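Local coordinates for heat shock protein, putative (Plasmodium falciparum, PDB 1Y6Z), which is the middle domain of a putative Hsp90-family heat shock protein, probably an ATP-dependent chaperone that helps other proteins to fold, at residues Q44-P54 with F96-N105; V129-K140 with D165-L175. All coordinates share one frame; numbering follows the deposited sequence.

Contact 1 pairs two neighbouring strands of the five-stranded mixed sheet, and contact 2 sets the helix that lies across that sheet, 121-141, against the short helix 169-173. The centres of the two contacts are about 17 Å apart, yet they meet directly. Leu97 CD1 comes within 3.1 Å of Ser132 OG, Leu51 CD1 packs on the same hydroxyl, and Ile53 CG1 lies 3.9 Å from Met135 CE. Helix 121-141 is thus shared: Ser132 and Met135 turn to the strands, while Ile133, Met136 and Lys140 serve contact 2. Strand 98-103 precedes this helix in the chain, and contact 1 closes before contact 2 opens.

Contact 1: residues Q44-P54 with F96-N105; sequences QISFNSILYIP and FLRGIVDSEN
Strands 47-53 and 98-103 run antiparallel, their axes 175° apart and 4.6 Å at closest approach. Reciprocal backbone bonds join the pairs Asn48-Asp102, Ile50-Ile100 and Tyr52-Arg98, and beyond the ladder Glu104 N reaches Ser46 O at 3.1 Å. Gly99 and Leu51 form a non-hydrogen-bonded pair, CA to CA 4.2 Å; glycine suits the place because Ile50 O and the Leu51 side chain take the space beside its CA. These are central strands of the mixed sheet in the Hsp90 middle domain, a sheet with helices on both faces. Helix 121-141 packs against the face of Phe47, Leu51 and Val101, where Phe47 CD1 touches Val101 CG1 at 4.1 Å. On this face Ser49 is small and polar: its OG, anti to the backbone N (chi1 -170°), turns back to Ile100 O at 2.8 Å, so that this carbonyl accepts two bonds, one from Ile50 N. The other face carries Ile50, Ile100 and Tyr52 beneath helix 16-27. Tyr52 presents its ring edge, in plane, to Arg98 O. Asn48 and Asp102 lie side by side there, Asp102 OD1 hydrogen-bonded to Trp7 NE1 and OD2 to Arg79 N. The puckered Pro54 ring crosses the Arg98 chain at about a right angle, CG to CG 3.8 Å.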
loop_
_atom_site.group_PDB
_atom_site.type_symbol
_atom_site.label_atom_id
_atom_site.label_comp_id
_atom_site.label_asym_id
_atom_site.label_seq_id
_atom_site.Cartn_x
_atom_site.Cartn_y
_atom_site.Cartn_z
ATOM N N GLN B 44 -10.508 20.409 -3.334
ATOM C CA GLN B 44 -10.028 21.445 -4.224
ATOM C C GLN B 44 -9.886 21.200 -5.725
ATOM O O GLN B 44 -10.234 22.123 -6.476
ATOM C CB GLN B 44 -8.758 22.144 -3.701
ATOM C CG GLN B 44 -7.637 21.221 -3.277
ATOM C CD GLN B 44 -6.242 21.703 -3.689
ATOM O OE1 GLN B 44 -5.278 20.924 -3.656
ATOM N NE2 GLN B 44 -6.126 22.975 -4.063
ATOM N N ILE B 45 -9.393 20.071 -6.267
ATOM C CA ILE B 45 -9.263 18.646 -5.822
ATOM C C ILE B 45 -10.324 17.717 -6.458
ATOM O O ILE B 45 -10.080 16.516 -6.628
ATOM C CB ILE B 45 -8.745 18.297 -4.365
ATOM C CG1 ILE B 45 -7.342 17.679 -4.483
ATOM C CG2 ILE B 45 -9.626 17.265 -3.668
ATOM C CD1 ILE B 45 -6.425 17.945 -3.339
ATOM N N SER B 46 -11.441 18.289 -6.886
ATOM C CA SER B 46 -12.570 17.488 -7.283
ATOM C C SER B 46 -12.459 16.823 -8.667
ATOM O O SER B 46 -12.318 17.494 -9.708
ATOM C CB SER B 46 -13.848 18.288 -7.165
ATOM O OG SER B 46 -14.723 17.602 -6.296
ATOM N N PHE B 47 -12.538 15.487 -8.662
ATOM C CA PHE B 47 -12.609 14.723 -9.921
ATOM C C PHE B 47 -13.222 13.333 -9.663
ATOM O O PHE B 47 -13.259 12.855 -8.507
ATOM C CB PHE B 47 -11.243 14.669 -10.641
ATOM C CG PHE B 47 -10.216 13.770 -9.979
ATOM C CD1 PHE B 47 -10.196 12.392 -10.245
ATOM C CD2 PHE B 47 -9.287 14.285 -9.090
ATOM C CE1 PHE B 47 -9.261 11.560 -9.627
ATOM C CE2 PHE B 47 -8.342 13.448 -8.447
ATOM C CZ PHE B 47 -8.319 12.091 -8.742
ATOM N N ASN B 48 -13.738 12.746 -10.736
ATOM C CA ASN B 48 -14.246 11.375 -10.764
ATOM C C ASN B 48 -13.352 10.552 -11.675
ATOM O O ASN B 48 -12.806 11.076 -12.623
ATOM C CB ASN B 48 -15.634 11.357 -11.376
ATOM C CG ASN B 48 -16.565 12.342 -10.742
ATOM O OD1 ASN B 48 -17.066 12.119 -9.631
ATOM N ND2 ASN B 48 -16.856 13.431 -11.466
ATOM N N SER B 49 -13.187 9.256 -11.406
ATOM C CA SER B 49 -12.407 8.466 -12.336
ATOM C C SER B 49 -12.955 7.060 -12.364
ATOM O O SER B 49 -13.471 6.580 -11.373
ATOM C CB SER B 49 -10.911 8.456 -12.019
ATOM O OG SER B 49 -10.110 7.868 -13.061
ATOM N N ILE B 50 -12.935 6.458 -13.540
ATOM C CA ILE B 50 -13.169 5.000 -13.602
ATOM C C ILE B 50 -11.984 4.507 -14.404
ATOM O O ILE B 50 -11.735 5.048 -15.490
ATOM C CB ILE B 50 -14.486 4.580 -14.329
ATOM C CG1 ILE B 50 -15.706 5.337 -13.798
ATOM C CG2 ILE B 50 -14.643 3.018 -14.205
ATOM C CD1 ILE B 50 -17.024 5.017 -14.518
ATOM N N LEU B 51 -11.263 3.498 -13.896
ATOM C CA LEU B 51 -10.063 3.041 -14.519
ATOM C C LEU B 51 -10.290 1.542 -14.749
ATOM O O LEU B 51 -10.827 0.906 -13.902
ATOM C CB LEU B 51 -8.909 3.201 -13.530
ATOM C CG LEU B 51 -8.455 4.655 -13.188
ATOM C CD1 LEU B 51 -7.209 4.467 -12.197
ATOM C CD2 LEU B 51 -8.038 5.345 -14.442
ATOM N N TYR B 52 -9.925 1.038 -15.922
ATOM C CA TYR B 52 -10.135 -0.350 -16.329
ATOM C C TYR B 52 -8.777 -0.948 -16.728
ATOM O O TYR B 52 -7.977 -0.315 -17.392
ATOM C CB TYR B 52 -10.988 -0.391 -17.580
ATOM C CG TYR B 52 -12.447 0.042 -17.365
ATOM C CD1 TYR B 52 -12.826 1.366 -17.522
ATOM C CD2 TYR B 52 -13.412 -0.909 -17.021
ATOM C CE1 TYR B 52 -14.179 1.778 -17.355
ATOM C CE2 TYR B 52 -14.725 -0.520 -16.832
ATOM C CZ TYR B 52 -15.107 0.819 -17.002
ATOM O OH TYR B 52 -16.456 1.173 -16.873
ATOM N N ILE B 53 -8.577 -2.209 -16.381
ATOM C CA ILE B 53 -7.553 -3.047 -16.939
ATOM C C ILE B 53 -8.236 -3.813 -18.044
ATOM O O ILE B 53 -9.229 -4.541 -17.795
ATOM C CB ILE B 53 -6.998 -4.009 -15.895
ATOM C CG1 ILE B 53 -6.281 -3.200 -14.814
ATOM C CG2 ILE B 53 -6.019 -5.040 -16.535
ATOM C CD1 ILE B 53 -5.723 -4.113 -13.725
ATOM N N PRO B 54 -7.769 -3.626 -19.273
ATOM C CA PRO B 54 -8.400 -4.291 -20.417
ATOM C C PRO B 54 -8.304 -5.804 -20.317
ATOM O O PRO B 54 -7.412 -6.304 -19.651
ATOM C CB PRO B 54 -7.570 -3.755 -21.631
ATOM C CG PRO B 54 -7.140 -2.411 -21.156
ATOM C CD PRO B 54 -6.701 -2.720 -19.725
ATOM N N PHE B 96 -1.282 0.889 -20.657
ATOM C CA PHE B 96 -2.300 -0.165 -20.984
ATOM C C PHE B 96 -3.639 0.112 -20.308
ATOM O O PHE B 96 -4.633 -0.460 -20.701
ATOM C CB PHE B 96 -1.819 -1.580 -20.652
ATOM C CG PHE B 96 -1.606 -1.819 -19.167
ATOM C CD1 PHE B 96 -0.378 -1.585 -18.580
ATOM C CD2 PHE B 96 -2.675 -2.246 -18.356
ATOM C CE1 PHE B 96 -0.142 -1.820 -17.208
ATOM C CE2 PHE B 96 -2.466 -2.435 -16.943
ATOM C CZ PHE B 96 -1.208 -2.243 -16.399
ATOM N N LEU B 97 -3.702 0.990 -19.296
ATOM C CA LEU B 97 -4.971 1.284 -18.657
ATOM C C LEU B 97 -5.908 2.042 -19.643
ATOM O O LEU B 97 -5.448 2.836 -20.452
ATOM C CB LEU B 97 -4.720 2.276 -17.465
ATOM C CG LEU B 97 -4.010 1.827 -16.206
ATOM C CD1 LEU B 97 -4.052 3.086 -15.261
ATOM C CD2 LEU B 97 -4.789 0.761 -15.553
ATOM N N ARG B 98 -7.203 1.797 -19.546
ATOM C CA ARG B 98 -8.196 2.571 -20.269
ATOM C C ARG B 98 -9.122 3.141 -19.197
ATOM O O ARG B 98 -9.447 2.467 -18.217
ATOM C CB ARG B 98 -8.958 1.690 -21.268
ATOM C CG ARG B 98 -8.082 1.104 -22.369
ATOM C CD ARG B 98 -7.634 2.230 -23.245
ATOM N NE ARG B 98 -6.773 1.898 -24.391
ATOM C CZ ARG B 98 -5.447 1.998 -24.387
ATOM N NH1 ARG B 98 -4.802 2.294 -23.278
ATOM N NH2 ARG B 98 -4.751 1.724 -25.488
ATOM N N GLY B 99 -9.588 4.373 -19.358
ATOM C CA GLY B 99 -10.386 4.958 -18.295
ATOM C C GLY B 99 -10.790 6.400 -18.586
ATOM O O GLY B 99 -10.513 6.937 -19.669
ATOM N N ILE B 100 -11.464 6.995 -17.609
ATOM C CA ILE B 100 -11.912 8.346 -17.751
ATOM C C ILE B 100 -11.492 9.124 -16.522
ATOM O O ILE B 100 -11.411 8.580 -15.418
ATOM C CB ILE B 100 -13.468 8.446 -18.051
ATOM C CG1 ILE B 100 -14.306 8.236 -16.794
ATOM C CG2 ILE B 100 -13.924 7.451 -19.236
ATOM C CD1 ILE B 100 -14.549 9.546 -15.949
ATOM N N VAL B 101 -11.258 10.413 -16.710
ATOM C CA VAL B 101 -11.166 11.344 -15.582
ATOM C C VAL B 101 -12.115 12.514 -15.891
ATOM O O VAL B 101 -12.048 13.079 -16.989
ATOM C CB VAL B 101 -9.743 11.920 -15.438
ATOM C CG1 VAL B 101 -9.710 12.954 -14.254
ATOM C CG2 VAL B 101 -8.719 10.833 -15.227
ATOM N N ASP B 102 -13.003 12.848 -14.963
ATOM C CA ASP B 102 -13.793 14.082 -15.119
ATOM C C ASP B 102 -13.464 15.032 -13.996
ATOM O O ASP B 102 -13.806 14.764 -12.844
ATOM C CB ASP B 102 -15.272 13.782 -15.104
ATOM C CG ASP B 102 -16.136 15.000 -15.479
ATOM O OD1 ASP B 102 -17.349 14.818 -15.603
ATOM O OD2 ASP B 102 -15.615 16.107 -15.675
ATOM N N SER B 103 -12.811 16.129 -14.370
ATOM C CA SER B 103 -12.343 17.179 -13.475
ATOM C C SER B 103 -13.316 18.361 -13.398
ATOM O O SER B 103 -13.940 18.737 -14.387
ATOM C CB SER B 103 -10.986 17.688 -13.968
ATOM O OG SER B 103 -10.276 18.322 -12.920
ATOM N N GLU B 104 -13.433 18.950 -12.209
ATOM C CA GLU B 104 -14.191 20.201 -12.034
ATOM C C GLU B 104 -13.441 21.439 -12.569
ATOM O O GLU B 104 -14.056 22.461 -12.907
ATOM C CB GLU B 104 -14.528 20.401 -10.547
ATOM C CG GLU B 104 -15.692 21.354 -10.281
ATOM C CD GLU B 104 -17.017 20.793 -10.771
ATOM O OE1 GLU B 104 -17.547 21.344 -11.765
ATOM O OE2 GLU B 104 -17.518 19.802 -10.170
ATOM N N ASN B 105 -12.118 21.330 -12.655
ATOM C CA ASN B 105 -11.229 22.467 -12.876
ATOM C C ASN B 105 -10.398 22.297 -14.140
ATOM O O ASN B 105 -10.951 22.178 -15.232
ATOM C CB ASN B 105 -10.312 22.660 -11.659
ATOM C CG ASN B 105 -11.070 23.168 -10.413
ATOM O OD1 ASN B 105 -12.290 23.386 -10.453
ATOM N ND2 ASN B 105 -10.343 23.351 -9.307
#

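Contact 2: residues V129-K140 with D165-L175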
loop_
_atom_site.group_PDB
_atom_site.type_symbol
_atom_site.label_atom_id
_atom_site.label_comp_id
_atom_site.label_asym_id
_atom_site.label_seq_id
_atom_site.Cartn_x
_atom_site.Cartn_y
_atom_site.Cartn_z
ATOM N N VAL B 129 -2.161 6.604 -10.199
ATOM C CA VAL B 129 -1.150 5.551 -10.099
ATOM C C VAL B 129 -1.387 4.719 -8.850
ATOM O O VAL B 129 -1.331 3.482 -8.868
ATOM C CB VAL B 129 0.270 6.158 -10.117
ATOM C CG1 VAL B 129 1.355 5.088 -9.902
ATOM C CG2 VAL B 129 0.455 6.923 -11.395
ATOM N N LEU B 130 -1.634 5.389 -7.736
ATOM C CA LEU B 130 -1.969 4.673 -6.541
ATOM C C LEU B 130 -3.249 3.783 -6.633
ATOM O O LEU B 130 -3.214 2.651 -6.135
ATOM C CB LEU B 130 -1.906 5.593 -5.317
ATOM C CG LEU B 130 -0.467 6.210 -5.221
ATOM C CD1 LEU B 130 -0.264 7.155 -3.995
ATOM C CD2 LEU B 130 0.759 5.199 -5.347
ATOM N N LYS B 131 -4.330 4.261 -7.269
ATOM C CA LYS B 131 -5.546 3.451 -7.423
ATOM C C LYS B 131 -5.227 2.269 -8.350
ATOM O O LYS B 131 -5.767 1.180 -8.159
ATOM C CB LYS B 131 -6.726 4.269 -8.002
ATOM C CG LYS B 131 -7.356 5.201 -6.977
ATOM C CD LYS B 131 -8.239 4.457 -6.041
ATOM C CE LYS B 131 -8.857 5.443 -5.045
ATOM N NZ LYS B 131 -9.511 4.722 -3.940
ATOM N N SER B 132 -4.366 2.506 -9.343
ATOM C CA SER B 132 -4.018 1.452 -10.334
ATOM C C SER B 132 -3.211 0.340 -9.639
ATOM O O SER B 132 -3.475 -0.805 -9.838
ATOM C CB SER B 132 -3.162 2.049 -11.470
ATOM O OG SER B 132 -3.928 2.979 -12.198
ATOM N N ILE B 133 -2.225 0.709 -8.810
ATOM C CA ILE B 133 -1.490 -0.302 -8.038
ATOM C C ILE B 133 -2.374 -1.120 -7.065
ATOM O O ILE B 133 -2.275 -2.342 -7.027
ATOM C CB ILE B 133 -0.229 0.324 -7.348
ATOM C CG1 ILE B 133 0.706 0.883 -8.432
ATOM C CG2 ILE B 133 0.448 -0.719 -6.404
ATOM C CD1 ILE B 133 1.934 1.767 -7.962
ATOM N N SER B 134 -3.281 -0.455 -6.342
ATOM C CA SER B 134 -4.157 -1.100 -5.401
ATOM C C SER B 134 -5.135 -2.051 -6.123
ATOM O O SER B 134 -5.384 -3.175 -5.639
ATOM C CB SER B 134 -4.835 -0.037 -4.477
ATOM O OG SER B 134 -5.889 -0.618 -3.713
ATOM N N MET B 135 -5.631 -1.624 -7.307
ATOM C CA MET B 135 -6.454 -2.456 -8.186
ATOM C C MET B 135 -5.698 -3.762 -8.546
ATOM O O MET B 135 -6.283 -4.835 -8.453
ATOM C CB MET B 135 -6.886 -1.696 -9.479
ATOM C CG MET B 135 -7.652 -2.571 -10.554
ATOM S SD MET B 135 -8.551 -1.614 -11.840
ATOM C CE MET B 135 -7.241 -0.484 -12.217
ATOM N N MET B 136 -4.448 -3.649 -9.012
ATOM C CA MET B 136 -3.608 -4.838 -9.352
ATOM C C MET B 136 -3.392 -5.675 -8.124
ATOM O O MET B 136 -3.553 -6.908 -8.143
ATOM C CB MET B 136 -2.229 -4.427 -9.928
ATOM C CG MET B 136 -2.249 -3.822 -11.352
ATOM S SD MET B 136 -0.669 -3.202 -11.981
ATOM C CE MET B 136 -0.400 -1.869 -10.867
ATOM N N LYS B 137 -3.027 -5.037 -7.022
ATOM C CA LYS B 137 -2.788 -5.867 -5.795
ATOM C C LYS B 137 -4.006 -6.621 -5.342
ATOM O O LYS B 137 -3.907 -7.744 -4.837
ATOM C CB LYS B 137 -2.307 -5.049 -4.626
ATOM C CG LYS B 137 -0.865 -4.680 -4.681
ATOM C CD LYS B 137 -0.413 -4.468 -3.221
ATOM C CE LYS B 137 -1.145 -3.300 -2.581
ATOM N NZ LYS B 137 -2.410 -3.728 -1.891
ATOM N N GLY B 138 -5.169 -6.002 -5.520
ATOM C CA GLY B 138 -6.436 -6.697 -5.283
ATOM C C GLY B 138 -6.610 -7.852 -6.247
ATOM O O GLY B 138 -7.100 -8.909 -5.875
ATOM N N LEU B 139 -6.250 -7.648 -7.509
ATOM C CA LEU B 139 -6.417 -8.702 -8.485
ATOM C C LEU B 139 -5.490 -9.871 -8.149
ATOM O O LEU B 139 -5.902 -11.012 -8.236
ATOM C CB LEU B 139 -6.199 -8.182 -9.891
ATOM C CG LEU B 139 -6.638 -9.034 -11.098
ATOM C CD1 LEU B 139 -8.165 -9.223 -11.150
ATOM C CD2 LEU B 139 -6.143 -8.374 -12.353
ATOM N N LYS B 140 -4.269 -9.584 -7.730
ATOM C CA LYS B 140 -3.327 -10.613 -7.236
ATOM C C LYS B 140 -3.891 -11.390 -6.019
ATOM O O LYS B 140 -3.842 -12.620 -6.005
ATOM C CB LYS B 140 -2.007 -9.982 -6.846
ATOM C CG LYS B 140 -0.915 -11.043 -6.455
ATOM C CD LYS B 140 0.380 -10.365 -6.199
ATOM C CE LYS B 140 1.378 -11.392 -5.571
ATOM N NZ LYS B 140 2.666 -10.745 -5.484
ATOM N N ASP B 165 9.802 3.492 -12.851
ATOM C CA ASP B 165 8.972 4.265 -11.944
ATOM C C ASP B 165 9.655 4.228 -10.549
ATOM O O ASP B 165 9.305 3.423 -9.679
ATOM C CB ASP B 165 7.511 3.748 -11.952
ATOM C CG ASP B 165 6.602 4.517 -10.973
ATOM O OD1 ASP B 165 7.145 5.192 -10.077
ATOM O OD2 ASP B 165 5.367 4.443 -11.076
ATOM N N LYS B 166 10.632 5.111 -10.383
ATOM C CA LYS B 166 11.449 5.159 -9.166
ATOM C C LYS B 166 10.626 5.090 -7.869
ATOM O O LYS B 166 10.880 4.245 -6.995
ATOM C CB LYS B 166 12.348 6.419 -9.184
ATOM C CG LYS B 166 13.263 6.552 -7.928
ATOM C CD LYS B 166 13.978 5.292 -7.605
ATOM C CE LYS B 166 15.243 5.512 -6.795
ATOM N NZ LYS B 166 15.876 4.186 -6.497
ATOM N N GLU B 167 9.619 5.947 -7.794
ATOM C CA GLU B 167 8.846 6.196 -6.587
ATOM C C GLU B 167 7.996 4.989 -6.216
ATOM O O GLU B 167 7.775 4.737 -5.047
ATOM C CB GLU B 167 7.924 7.435 -6.725
ATOM C CG GLU B 167 8.585 8.801 -6.956
ATOM C CD GLU B 167 9.375 8.937 -8.242
ATOM O OE1 GLU B 167 8.975 8.317 -9.244
ATOM O OE2 GLU B 167 10.393 9.693 -8.252
ATOM N N ASN B 168 7.508 4.254 -7.203
ATOM C CA ASN B 168 6.681 3.078 -6.925
ATOM C C ASN B 168 7.352 1.726 -7.130
ATOM O O ASN B 168 6.704 0.710 -7.048
ATOM C CB ASN B 168 5.366 3.159 -7.722
ATOM C CG ASN B 168 4.553 4.383 -7.331
ATOM O OD1 ASN B 168 4.154 4.526 -6.190
ATOM N ND2 ASN B 168 4.326 5.262 -8.276
ATOM N N GLN B 169 8.664 1.758 -7.362
ATOM C CA GLN B 169 9.441 0.616 -7.770
ATOM C C GLN B 169 9.186 -0.612 -6.865
ATOM O O GLN B 169 8.925 -1.683 -7.369
ATOM C CB GLN B 169 10.931 1.046 -7.799
ATOM C CG GLN B 169 11.634 0.849 -6.447
ATOM C CD GLN B 169 12.589 -0.340 -6.440
ATOM O OE1 GLN B 169 12.988 -0.829 -7.508
ATOM N NE2 GLN B 169 12.983 -0.791 -5.238
ATOM N N GLU B 170 9.181 -0.464 -5.534
ATOM C CA GLU B 170 9.051 -1.666 -4.670
ATOM C C GLU B 170 7.688 -2.315 -4.748
ATOM O O GLU B 170 7.559 -3.558 -4.812
ATOM C CB GLU B 170 9.354 -1.314 -3.194
ATOM C CG GLU B 170 9.241 -2.527 -2.227
ATOM C CD GLU B 170 9.514 -2.171 -0.750
ATOM O OE1 GLU B 170 10.531 -1.481 -0.506
ATOM O OE2 GLU B 170 8.725 -2.619 0.129
ATOM N N GLU B 171 6.640 -1.481 -4.753
ATOM C CA GLU B 171 5.291 -2.011 -4.861
ATOM C C GLU B 171 5.076 -2.747 -6.194
ATOM O O GLU B 171 4.446 -3.831 -6.243
ATOM C CB GLU B 171 4.274 -0.882 -4.732
ATOM C CG GLU B 171 3.998 -0.477 -3.318
ATOM C CD GLU B 171 2.605 0.116 -3.240
ATOM O OE1 GLU B 171 2.503 1.290 -3.657
ATOM O OE2 GLU B 171 1.630 -0.612 -2.850
ATOM N N ILE B 172 5.626 -2.183 -7.250
ATOM C CA ILE B 172 5.454 -2.822 -8.571
ATOM C C ILE B 172 6.246 -4.132 -8.586
ATOM O O ILE B 172 5.783 -5.118 -9.146
ATOM C CB ILE B 172 5.884 -1.913 -9.712
ATOM C CG1 ILE B 172 5.195 -0.524 -9.617
ATOM C CG2 ILE B 172 5.617 -2.620 -11.096
ATOM C CD1 ILE B 172 5.658 0.465 -10.732
ATOM N N ALA B 173 7.463 -4.083 -8.045
ATOM C CA ALA B 173 8.387 -5.230 -7.950
ATOM C C ALA B 173 7.735 -6.416 -7.232
ATOM O O ALA B 173 7.950 -7.583 -7.607
ATOM C CB ALA B 173 9.693 -4.783 -7.221
ATOM N N SER B 174 6.911 -6.117 -6.232
ATOM C CA SER B 174 6.196 -7.136 -5.475
ATOM C C SER B 174 5.167 -7.925 -6.304
ATOM O O SER B 174 4.694 -8.998 -5.863
ATOM C CB SER B 174 5.553 -6.501 -4.217
ATOM O OG SER B 174 4.399 -5.775 -4.503
ATOM N N LEU B 175 4.844 -7.429 -7.507
ATOM C CA LEU B 175 3.789 -8.019 -8.382
ATOM C C LEU B 175 4.337 -8.908 -9.491
ATOM O O LEU B 175 3.611 -9.746 -9.978
ATOM C CB LEU B 175 2.900 -6.925 -9.057
ATOM C CG LEU B 175 2.186 -5.941 -8.068
ATOM C CD1 LEU B 175 1.500 -4.701 -8.715
ATOM C CD2 LEU B 175 1.201 -6.800 -7.239
HETATM O O HOH W 1 2.821 -11.561 -8.268
HETATM O O HOH W 2 2.368 -8.099 -3.830
#
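Leu175 reaches into the contact between helix 129-140 and segment 165-175 and divides its two methyls among three side chains. CD1 meets Met136 at CB, 3.9 Å away. CD2 lies instead against the methylenes of two lysines, Lys137 CG and Lys140 CD, the latter at 3.8 Å. One turn earlier the branched Ile133 serves three neighbours: CD1 packs on Asn168 CB at 3.7 Å and on Ile172 CG1, and CG2 rests against the carboxylate end of Glu171.

Polar groups hold the segment's own shape. Asn168 ND2 gives Asp165 OD2 a nearly straight bond (171°) on the syn side, and its backbone N meets Asp165 OD1 from above the carboxylate plane, forming an Asx motif. Asp165 OD2 also accepts from Trp93. The amide is thereby held beside Val129 CG1, 3.4 Å from ND2.

Two waters add a polar link. Lys140, extended beyond CG, places NZ beside Asp189, its salt-bridge partner; NZ lies 2.7 Å from Ser174 O. One water joins NZ to Leu175 O and another joins it to Ser174 OG.

The short helix runs at 24° to the long one, the two axes 10.9 Å apart, with helix 145-164 between them in the chain; the arrangement is consistent with the helical coil that, in Hsp90 middle domains, joins the large alpha-beta-alpha part to the smaller one.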